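Local coordinates for glycerol-3-phosphate dehydrogenase [NAD(+)] 1 (Saccharomyces cerevisiae, PDB 4FGW) that catalyses the NAD-dependent interconversion of dihydroxyacetone phosphate and glycerol 3-phosphate, driving the glycerol production that protects yeast cells from water loss under hyperosmotic stress, at the interface of chains A and B. Sequence-based numbering; all coordinates share one arbitrary frame. Chains: chain A/B, Glycerol-3-phosphate dehydrogenase [NAD(+)] 1.

Contact 1: the interface of chains A and B. Residues chain A 266-267, 270; chain B 182, 195, 295-296, 299-300.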
loop_
_atom_site.group_PDB
_atom_site.type_symbol
_atom_site.label_atom_id
_atom_site.label_comp_id
_atom_site.label_asym_id
_atom_site.label_seq_id
_atom_site.Cartn_x
_atom_site.Cartn_y
_atom_site.Cartn_z
ATOM N N ALA A 266 -4.796 7.100 -1.962
ATOM C CA ALA A 266 -3.469 6.587 -1.588
ATOM C C ALA A 266 -2.943 7.296 -0.328
ATOM O O ALA A 266 -2.324 6.642 0.512
ATOM C CB ALA A 266 -2.500 6.773 -2.741
ATOM N N ALA A 267 -3.229 8.616 -0.181
ATOM C CA ALA A 267 -2.864 9.428 0.985
ATOM C C ALA A 267 -3.568 8.925 2.253
ATOM O O ALA A 267 -2.907 8.803 3.284
ATOM C CB ALA A 267 -3.194 10.895 0.737
ATOM N N ARG A 270 -2.019 5.651 3.294
ATOM C CA ARG A 270 -0.735 5.920 3.945
ATOM C C ARG A 270 -0.955 6.356 5.395
ATOM O O ARG A 270 -0.292 5.838 6.299
ATOM C CB ARG A 270 0.044 6.992 3.175
ATOM C CG ARG A 270 1.412 7.294 3.771
ATOM C CD ARG A 270 1.930 8.636 3.324
ATOM N NE ARG A 270 1.175 9.771 3.860
ATOM C CZ ARG A 270 1.404 10.342 5.039
ATOM N NH1 ARG A 270 2.341 9.864 5.845
ATOM N NH2 ARG A 270 0.689 11.385 5.425
ATOM N N ALA B 182 2.659 10.885 -4.045
ATOM C CA ALA B 182 1.508 10.441 -4.817
ATOM C C ALA B 182 0.750 11.681 -5.288
ATOM O O ALA B 182 -0.181 12.151 -4.627
ATOM C CB ALA B 182 0.622 9.531 -3.969
ATOM N N GLU B 195 -0.822 14.689 -1.339
ATOM C CA GLU B 195 0.330 14.885 -0.466
ATOM C C GLU B 195 1.634 14.779 -1.240
ATOM O O GLU B 195 1.657 14.273 -2.363
ATOM C CB GLU B 195 0.356 13.819 0.645
ATOM C CG GLU B 195 -0.840 13.796 1.575
ATOM C CD GLU B 195 -0.717 12.759 2.673
ATOM O OE1 GLU B 195 -0.999 13.104 3.841
ATOM O OE2 GLU B 195 -0.315 11.610 2.373
ATOM N N GLU B 295 6.030 7.416 4.182
ATOM C CA GLU B 295 5.937 8.602 3.327
ATOM C C GLU B 295 5.173 8.456 2.029
ATOM O O GLU B 295 5.046 7.346 1.492
ATOM C CB GLU B 295 7.324 9.249 3.104
ATOM C CG GLU B 295 8.143 9.490 4.372
ATOM C CD GLU B 295 7.550 10.406 5.429
ATOM O OE1 GLU B 295 6.749 11.300 5.073
ATOM O OE2 GLU B 295 7.922 10.255 6.616
ATOM N N SER B 296 4.658 9.609 1.527
ATOM C CA SER B 296 3.905 9.728 0.288
ATOM C C SER B 296 4.728 9.203 -0.884
ATOM O O SER B 296 4.199 8.490 -1.734
ATOM C CB SER B 296 3.465 11.173 0.051
ATOM O OG SER B 296 2.655 11.264 -1.113
ATOM N N VAL B 299 5.078 4.133 -0.083
ATOM C CA VAL B 299 3.837 3.358 -0.147
ATOM C C VAL B 299 2.673 4.030 -0.920
ATOM O O VAL B 299 2.077 3.378 -1.782
ATOM C CB VAL B 299 3.421 2.808 1.255
ATOM C CG1 VAL B 299 2.906 3.917 2.177
ATOM C CG2 VAL B 299 2.401 1.671 1.140
ATOM N N ALA B 300 2.374 5.322 -0.629
ATOM C CA ALA B 300 1.275 6.050 -1.276
ATOM C C ALA B 300 1.493 6.184 -2.772
ATOM O O ALA B 300 0.577 5.908 -3.555
ATOM C CB ALA B 300 1.085 7.415 -0.631
#

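Contact 2: the interface of chains A and B. Residues chain A 182-184, 187, 194, 304; chain B 260, 262-263.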
loop_
_atom_site.group_PDB
_atom_site.type_symbol
_atom_site.label_atom_id
_atom_site.label_comp_id
_atom_site.label_asym_id
_atom_site.label_seq_id
_atom_site.Cartn_x
_atom_site.Cartn_y
_atom_site.Cartn_z
ATOM N N ALA A 182 -4.684 -10.769 2.326
ATOM C CA ALA A 182 -5.506 -10.187 1.263
ATOM C C ALA A 182 -6.049 -11.365 0.412
ATOM O O ALA A 182 -5.431 -11.815 -0.560
ATOM C CB ALA A 182 -4.671 -9.236 0.421
ATOM N N ASN A 183 -7.187 -11.901 0.848
ATOM C CA ASN A 183 -7.813 -13.052 0.211
ATOM C C ASN A 183 -9.307 -13.153 0.465
ATOM O O ASN A 183 -9.813 -12.579 1.419
ATOM C CB ASN A 183 -7.083 -14.378 0.576
ATOM C CG ASN A 183 -6.825 -14.585 2.039
ATOM O OD1 ASN A 183 -7.736 -14.723 2.853
ATOM N ND2 ASN A 183 -5.570 -14.636 2.396
ATOM N N ILE A 184 -10.003 -13.865 -0.424
ATOM C CA ILE A 184 -11.448 -14.145 -0.420
ATOM C C ILE A 184 -11.570 -15.666 -0.630
ATOM O O ILE A 184 -10.898 -16.213 -1.512
ATOM C CB ILE A 184 -12.171 -13.348 -1.563
ATOM C CG1 ILE A 184 -12.066 -11.835 -1.357
ATOM C CG2 ILE A 184 -13.628 -13.736 -1.670
ATOM C CD1 ILE A 184 -12.177 -10.950 -2.669
ATOM N N GLU A 187 -12.060 -16.999 -4.301
ATOM C CA GLU A 187 -10.877 -16.967 -5.160
ATOM C C GLU A 187 -9.866 -18.052 -4.802
ATOM O O GLU A 187 -9.333 -18.691 -5.712
ATOM C CB GLU A 187 -10.230 -15.572 -5.175
ATOM C CG GLU A 187 -11.074 -14.534 -5.894
ATOM C CD GLU A 187 -10.268 -13.375 -6.438
ATOM O OE1 GLU A 187 -10.096 -13.301 -7.678
ATOM O OE2 GLU A 187 -9.777 -12.558 -5.623
ATOM N N SER A 194 -3.325 -15.778 -4.671
ATOM C CA SER A 194 -3.348 -14.792 -3.599
ATOM C C SER A 194 -2.358 -15.243 -2.519
ATOM O O SER A 194 -1.687 -16.271 -2.679
ATOM C CB SER A 194 -4.756 -14.603 -3.024
ATOM O OG SER A 194 -5.275 -15.780 -2.427
ATOM N N THR A 304 -6.172 -4.038 -0.896
ATOM C CA THR A 304 -7.332 -4.707 -1.495
ATOM C C THR A 304 -8.679 -4.182 -0.999
ATOM O O THR A 304 -9.598 -4.006 -1.804
ATOM C CB THR A 304 -7.185 -6.239 -1.477
ATOM O OG1 THR A 304 -8.112 -6.791 -2.414
ATOM C CG2 THR A 304 -7.408 -6.867 -0.083
ATOM N N TRP B 260 -6.852 -11.950 -12.381
ATOM C CA TRP B 260 -6.600 -12.441 -11.026
ATOM C C TRP B 260 -7.142 -11.546 -9.909
ATOM O O TRP B 260 -7.216 -11.979 -8.759
ATOM C CB TRP B 260 -5.134 -12.857 -10.830
ATOM C CG TRP B 260 -4.631 -13.933 -11.758
ATOM C CD1 TRP B 260 -5.365 -14.690 -12.629
ATOM C CD2 TRP B 260 -3.276 -14.393 -11.873
ATOM N NE1 TRP B 260 -4.544 -15.559 -13.309
ATOM C CE2 TRP B 260 -3.260 -15.412 -12.851
ATOM C CE3 TRP B 260 -2.077 -14.064 -11.220
ATOM C CZ2 TRP B 260 -2.089 -16.090 -13.204
ATOM C CZ3 TRP B 260 -0.913 -14.708 -11.599
ATOM C CH2 TRP B 260 -0.927 -15.720 -12.568
ATOM N N ASN B 262 -7.993 -7.920 -7.461
ATOM C CA ASN B 262 -7.420 -7.020 -6.473
ATOM C C ASN B 262 -6.459 -7.681 -5.491
ATOM O O ASN B 262 -5.475 -7.053 -5.098
ATOM C CB ASN B 262 -8.538 -6.312 -5.716
ATOM C CG ASN B 262 -9.280 -5.243 -6.483
ATOM O OD1 ASN B 262 -8.827 -4.732 -7.511
ATOM N ND2 ASN B 262 -10.409 -4.817 -5.937
ATOM N N ASN B 263 -6.766 -8.919 -5.058
ATOM C CA ASN B 263 -5.961 -9.684 -4.096
ATOM C C ASN B 263 -4.603 -10.053 -4.651
ATOM O O ASN B 263 -3.615 -10.035 -3.915
ATOM C CB ASN B 263 -6.709 -10.932 -3.623
ATOM C CG ASN B 263 -7.918 -10.627 -2.766
ATOM O OD1 ASN B 263 -8.848 -11.414 -2.666
ATOM N ND2 ASN B 263 -7.938 -9.490 -2.110
HETATM O O HOH W 1 -3.122 -11.612 -1.776
HETATM O O HOH W 2 -11.101 -5.977 -3.260
HETATM O O HOH W 3 -8.799 -10.317 -6.113
#

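Contact 3: the interface of chains A and B. Residues chain A 262-263, 266; chain B 182, 187, 303-304, 307-308.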
loop_
_atom_site.group_PDB
_atom_site.type_symbol
_atom_site.label_atom_id
_atom_site.label_comp_id
_atom_site.label_asym_id
_atom_site.label_seq_id
_atom_site.Cartn_x
_atom_site.Cartn_y
_atom_site.Cartn_z
ATOM N N ASN A 262 -7.366 8.901 -7.103
ATOM C CA ASN A 262 -6.418 7.899 -6.612
ATOM C C ASN A 262 -5.362 8.440 -5.660
ATOM O O ASN A 262 -4.993 7.737 -4.720
ATOM C CB ASN A 262 -5.735 7.190 -7.789
ATOM C CG ASN A 262 -6.609 6.230 -8.563
ATOM O OD1 ASN A 262 -7.655 5.757 -8.097
ATOM N ND2 ASN A 262 -6.161 5.879 -9.757
ATOM N N ASN A 263 -4.848 9.660 -5.923
ATOM C CA ASN A 263 -3.815 10.315 -5.117
ATOM C C ASN A 263 -4.292 10.646 -3.722
ATOM O O ASN A 263 -3.531 10.515 -2.768
ATOM C CB ASN A 263 -3.288 11.567 -5.817
ATOM C CG ASN A 263 -2.535 11.299 -7.096
ATOM O OD1 ASN A 263 -2.008 10.206 -7.310
ATOM N ND2 ASN A 263 -2.484 12.273 -7.993
ATOM N N ALA A 266 -4.796 7.100 -1.962
ATOM C CA ALA A 266 -3.469 6.587 -1.588
ATOM C C ALA A 266 -2.943 7.296 -0.328
ATOM O O ALA A 266 -2.324 6.642 0.512
ATOM C CB ALA A 266 -2.500 6.773 -2.741
ATOM N N ALA B 182 2.659 10.885 -4.045
ATOM C CA ALA B 182 1.508 10.441 -4.817
ATOM C C ALA B 182 0.750 11.681 -5.288
ATOM O O ALA B 182 -0.181 12.151 -4.627
ATOM C CB ALA B 182 0.622 9.531 -3.969
ATOM N N GLU B 187 -3.767 17.721 -11.018
ATOM C CA GLU B 187 -4.593 17.703 -9.811
ATOM C C GLU B 187 -4.141 18.730 -8.779
ATOM O O GLU B 187 -4.994 19.407 -8.201
ATOM C CB GLU B 187 -4.678 16.296 -9.209
ATOM C CG GLU B 187 -5.475 15.328 -10.064
ATOM C CD GLU B 187 -6.084 14.178 -9.290
ATOM O OE1 GLU B 187 -7.322 14.182 -9.104
ATOM O OE2 GLU B 187 -5.322 13.286 -8.850
ATOM N N ILE B 303 0.914 2.772 -4.355
ATOM C CA ILE B 303 -0.526 2.494 -4.401
ATOM C C ILE B 303 -1.197 3.193 -5.584
ATOM O O ILE B 303 -1.843 2.521 -6.401
ATOM C CB ILE B 303 -1.231 2.764 -3.028
ATOM C CG1 ILE B 303 -0.752 1.744 -1.960
ATOM C CG2 ILE B 303 -2.770 2.736 -3.174
ATOM C CD1 ILE B 303 -1.111 2.087 -0.482
ATOM N N THR B 304 -1.019 4.522 -5.701
ATOM C CA THR B 304 -1.632 5.302 -6.786
ATOM C C THR B 304 -1.201 4.852 -8.181
ATOM O O THR B 304 -2.036 4.790 -9.074
ATOM C CB THR B 304 -1.522 6.805 -6.537
ATOM O OG1 THR B 304 -2.472 7.474 -7.361
ATOM C CG2 THR B 304 -0.109 7.360 -6.794
ATOM N N ALA B 307 -2.754 1.515 -8.996
ATOM C CA ALA B 307 -4.212 1.676 -9.139
ATOM C C ALA B 307 -4.598 2.124 -10.548
ATOM O O ALA B 307 -5.529 1.572 -11.134
ATOM C CB ALA B 307 -4.745 2.665 -8.107
ATOM N N GLY B 308 -3.877 3.107 -11.081
ATOM C CA GLY B 308 -4.117 3.654 -12.411
ATOM C C GLY B 308 -2.941 4.460 -12.916
ATOM O O GLY B 308 -2.295 5.177 -12.145
#

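Contact 1: the interface of chains A and B
A:Ala266, A:Ala267 and A:Arg270, with helical torsions on helix 261-283, turn one face toward chain B, where the extended B:Glu295 leads into helix 296-307. This is part of the two-fold dimer interface of an NAD-dependent glycerol-3-phosphate dehydrogenase. Alanine suits the near approach of the two helices: the methyl of A:Ala266 comes with CB 3.3 Å from the carbonyl O of B:Ala300, and the CB of B:Ala300 rests against A:Arg270 CB at 4.0 Å. From there the aliphatic part of the arginine runs over the start of the partner helix, CG beside B:Val299 CG1 and A:Arg270 CD 3.4 Å from the backbone N of B:Ser296. A bend at chi3 (68°) then turns the guanidinium toward B:Glu195, on strand 194-199. Its grip is side-on: A:Arg270 NE donates to B:Glu195 OE2 at 2.8 Å and NH2 to OE1 of the same carboxylate at 2.9 Å, forming a salt bridge. Both carboxylate oxygens are met on their syn sides, although the two planes are 42° apart and the fit is twisted. A:Ala267 CB covers the carboxylate, 3.4 Å from B:Glu195 OE2, and such apolar cover would tend to strengthen the ion pair. With a methionine at A:Arg270, the carboxylate of B:Glu195 would probably lose its charged mate and be free to turn. Within chain B, B:Ser296 OG accepts the backbone N-H of B:Ala182 at 3.0 Å, tying the helix start to the neighbouring loop.

Contact 2: the interface of chains A and B
The first turn of helix 261-283 of chain B packs against loop residues 182-184, helix 185-189 and helix 296-307 of chain A, part of the dimer interface of this NAD-dependent glycerol-3-phosphate dehydrogenase. B:Asn263 carries most of the contact. Its CG stands anti to its carbonyl carbon (chi1 -68°), which carries the amide in between A:Ala182 and A:Thr304. As modelled, B:Asn263 ND2 hydrogen-bonds the hydroxyl OG1 of A:Thr304 at 2.7 Å. The B:Asn263 and A:Ile184 side chains cross at about a right angle, with B:Asn263 OD1 3.4 Å from A:Ile184 CD1. B:Asn263 OD1 also lies 3.3 Å from A:Glu187 OE2, an awkward pairing of acceptors, so this amide orientation is doubtful. Asparagine suits the place because its short amide offers both a donor and an acceptor, and threonine because its hydroxyl can serve as either. Water carries much of the remaining polar contact. Water 3 links the backbone N of B:Asn263, at 2.7 Å, to A:Glu187 OE2, giving an N-H of the helix's first turn a partner. Water 1 joins the backbone O atoms of A:Ala182 and B:Asn263. Water 2 lies 3.0 Å from B:Asn262 ND2, nearly straight at the hydrogen (168°), and also meets O and OG1 of A:Thr304.

Contact 3: the interface of chains A and B
A:Asn263 projects from the first turn of helix 261-283 toward chain B, and its CB meets the backbone O of B:Ala182 at 3.4 Å. One step on, A:Asn263 CG lies 3.5 Å from B:Ala182 O, which therefore rests against the root of the amide. The side chain forks there. A:Asn263 OD1 accepts a hydrogen bond from the hydroxyl OG1 of B:Thr304 at 2.8 Å; the C=O to donor angle is 144° and the donor is tilted 28° from the carbonyl plane. ND2 comes near B:Glu187, which is poorly ordered, and its N-H does not aim at OE2, so no bond is inferred. Threonine suits its place because its OG1, anti to its own backbone N (chi1 -162°), faces the asparagine while its carbon atoms pack: B:Thr304 CB lies 3.9 Å from A:Ala266 CB. That small methyl also lets B:Ile303 approach, and B:Ile303 CG2 lies 4.1 Å from A:Ala266 CB. Toward the hydroxyl, A:Asn262 CB lies 3.3 Å from B:Thr304 OG1, and the A:Asn262 amide is laid, through CG, 4.0 Å from B:Ala307 CB. Small residues, B:Ala307 and then B:Gly308, allow that flat group to lie by the helix end. As part of the homodimer interface, the site docks one subunit's helix onto its partner; its centre is about 9 Å from B:Lys245, the probable proton acceptor, and it may thereby steady the walls of that active site.

Contact 1 and contact 3 are neighbours, their C-alpha centres about 8 Å apart; they share A:Ala266 and B:Ala182 and form one continuous strip along helix 261-283 of chain A and helix 296-307 of chain B. The centre of contact 2 is about 22 Å from that of contact 1 and 20 Å from that of contact 3. It is largely the two-fold counterpart of contact 3 with the chains exchanged, although the amide of Asn263 is modelled the other way round. Each subunit thus both gives and receives the same helix. The centres of contacts 1 and 3 lie 9 to 10 Å from B:Lys245 and that of contact 2 about 11 Å from A:Lys245, so dimerisation may buttress both active-site regions.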